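Thermospermine synthase (Medicago truncatula, PDB 6BQ6) probably catalyses transfer of an aminopropyl group from decarboxylated S-adenosylmethionine to spermidine, yielding thermospermine and S-methyl-5'-thioadenosine. Local coordinates at residues Phe230-Asn235 and Glu312-Thr317. Sequence-based numbering, arbitrary orientation.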
loop_
_atom_site.group_PDB
_atom_site.type_symbol
_atom_site.label_atom_id
_atom_site.label_comp_id
_atom_site.label_asym_id
_atom_site.label_seq_id
_atom_site.Cartn_x
_atom_site.Cartn_y
_atom_site.Cartn_z
ATOM N N PHE B 230 6.810 21.384 16.852
ATOM C CA PHE B 230 8.136 21.730 17.411
ATOM C C PHE B 230 8.275 23.218 17.636
ATOM O O PHE B 230 8.634 23.666 18.734
ATOM C CB PHE B 230 9.214 21.212 16.451
ATOM C CG PHE B 230 10.644 21.451 16.861
ATOM C CD1 PHE B 230 11.209 20.807 17.948
ATOM C CD2 PHE B 230 11.484 22.237 16.098
ATOM C CE1 PHE B 230 12.548 20.979 18.279
ATOM C CE2 PHE B 230 12.836 22.379 16.411
ATOM C CZ PHE B 230 13.381 21.732 17.499
ATOM N N SER B 231 7.947 24.039 16.626
ATOM C CA SER B 231 8.049 25.473 16.842
ATOM C C SER B 231 7.092 26.017 17.899
ATOM O O SER B 231 7.464 26.918 18.641
ATOM C CB SER B 231 7.810 26.262 15.569
ATOM O OG SER B 231 6.599 25.881 14.970
ATOM N N CYS B 232 5.878 25.471 17.942
ATOM C CA CYS B 232 4.899 25.831 18.968
ATOM C C CYS B 232 5.323 25.505 20.396
ATOM O O CYS B 232 5.135 26.281 21.309
ATOM C CB CYS B 232 3.604 25.111 18.677
ATOM S SG CYS B 232 2.939 25.435 17.028
ATOM N N ILE B 233 5.877 24.315 20.555
ATOM C CA ILE B 233 6.412 23.896 21.847
ATOM C C ILE B 233 7.572 24.810 22.270
ATOM O O ILE B 233 7.631 25.299 23.381
ATOM C CB ILE B 233 6.858 22.431 21.798
ATOM C CG1 ILE B 233 5.629 21.499 21.697
ATOM C CG2 ILE B 233 7.648 22.092 23.062
ATOM C CD1 ILE B 233 5.938 20.051 21.505
ATOM N N TYR B 234 8.504 25.066 21.357
ATOM C CA TYR B 234 9.549 26.002 21.621
ATOM C C TYR B 234 8.998 27.366 22.079
ATOM O O TYR B 234 9.397 27.905 23.074
ATOM C CB TYR B 234 10.461 26.165 20.386
ATOM C CG TYR B 234 11.424 27.289 20.523
ATOM C CD1 TYR B 234 12.537 27.190 21.324
ATOM C CD2 TYR B 234 11.197 28.517 19.868
ATOM C CE1 TYR B 234 13.410 28.269 21.485
ATOM C CE2 TYR B 234 12.052 29.575 20.011
ATOM C CZ TYR B 234 13.172 29.467 20.799
ATOM O OH TYR B 234 14.028 30.540 20.964
ATOM N N ASN B 235 8.084 27.915 21.313
ATOM C CA ASN B 235 7.561 29.231 21.659
ATOM C C ASN B 235 6.794 29.258 22.968
ATOM O O ASN B 235 6.875 30.243 23.711
ATOM C CB ASN B 235 6.705 29.809 20.533
ATOM C CG ASN B 235 6.427 31.305 20.739
ATOM O OD1 ASN B 235 7.362 32.081 20.968
ATOM N ND2 ASN B 235 5.136 31.704 20.711
ATOM N N GLU B 312 7.873 32.333 15.523
ATOM C CA GLU B 312 6.678 31.625 15.904
ATOM C C GLU B 312 5.927 32.427 16.945
ATOM O O GLU B 312 6.525 32.854 17.916
ATOM C CB GLU B 312 7.056 30.273 16.497
ATOM C CG GLU B 312 5.899 29.414 16.933
ATOM C CD GLU B 312 4.959 29.121 15.809
ATOM O OE1 GLU B 312 5.342 28.361 14.913
ATOM O OE2 GLU B 312 3.839 29.690 15.797
ATOM N N THR B 313 4.629 32.626 16.719
ATOM C CA THR B 313 3.754 33.275 17.714
ATOM C C THR B 313 2.743 32.357 18.386
ATOM O O THR B 313 2.089 32.792 19.338
ATOM C CB THR B 313 3.020 34.476 17.082
ATOM O OG1 THR B 313 2.326 34.050 15.905
ATOM C CG2 THR B 313 4.050 35.528 16.686
ATOM N N HIS B 314 2.570 31.114 17.933
ATOM C CA HIS B 314 1.574 30.220 18.542
ATOM C C HIS B 314 1.995 29.865 19.969
ATOM O O HIS B 314 3.190 29.578 20.225
ATOM C CB HIS B 314 1.342 28.924 17.732
ATOM C CG HIS B 314 0.122 28.170 18.176
ATOM N ND1 HIS B 314 -1.153 28.693 18.059
ATOM C CD2 HIS B 314 -0.017 26.980 18.807
ATOM C CE1 HIS B 314 -2.023 27.843 18.579
ATOM N NE2 HIS B 314 -1.359 26.790 19.026
ATOM N N VAL B 315 1.037 29.949 20.909
ATOM C CA VAL B 315 1.255 29.505 22.271
ATOM C C VAL B 315 0.142 28.533 22.653
ATOM O O VAL B 315 -1.047 28.835 22.492
ATOM C CB VAL B 315 1.299 30.677 23.260
ATOM C CG1 VAL B 315 1.454 30.193 24.694
ATOM C CG2 VAL B 315 2.457 31.593 22.906
ATOM N N TYR B 316 0.509 27.376 23.188
ATOM C CA TYR B 316 -0.483 26.435 23.674
ATOM C C TYR B 316 -1.091 26.963 24.968
ATOM O O TYR B 316 -0.365 27.301 25.916
ATOM C CB TYR B 316 0.114 25.036 23.882
ATOM C CG TYR B 316 0.586 24.350 22.606
ATOM C CD1 TYR B 316 -0.267 24.154 21.542
ATOM C CD2 TYR B 316 1.865 23.824 22.520
ATOM C CE1 TYR B 316 0.132 23.522 20.376
ATOM C CE2 TYR B 316 2.282 23.175 21.366
ATOM C CZ TYR B 316 1.420 23.004 20.307
ATOM O OH TYR B 316 1.862 22.366 19.178
ATOM N N THR B 317 -2.421 27.026 25.014
ATOM C CA THR B 317 -3.103 27.667 26.159
ATOM C C THR B 317 -4.232 26.851 26.756
ATOM O O THR B 317 -4.873 26.065 26.024
ATOM C CB THR B 317 -3.627 29.089 25.851
ATOM O OG1 THR B 317 -4.608 29.045 24.815
ATOM C CG2 THR B 317 -2.483 30.011 25.455
HETATM O O HOH W 1 4.315 34.440 21.101
#
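The phenol ring of Tyr316 has Ile233 CG1 at its edge, in plane, 3.8 Å from CE2, while Cys232 CB approaches obliquely, 3.4 Å from CZ. Cys232 SG, beside its own backbone N (chi1 -56°), makes oblique sulfur-aromatic contacts with Tyr316 and with the His314 ring, whose CD2 is 3.8 Å away; Tyr316 CE1 lies in plane at the imidazole edge. The amide of Asn235, also flat, gives a nearly straight bond (172°) from ND2 to His314 O, 2.9 Å, in its own plane but above the plane of the carbonyl. A water bridges ND2 to Thr313 O, and OD1 is held by Arg238, which fixes the amide's orientation. Ser231 OG donates to Glu312 OE1, 2.8 Å, from the anti side and out of the carboxylate plane. His314 N meets the anti lone pair of OE2. An alanine at Glu312 would probably leave the Ser231 hydroxyl and the His314 N-H without this acceptor and the loop less firmly held to the helix. The segment following helix 303-311 is thus tied to helix 230-238 of the Rossmann-like catalytic domain by bonds that satisfy the polar groups of two buried side chains, Ser231 and Asn235.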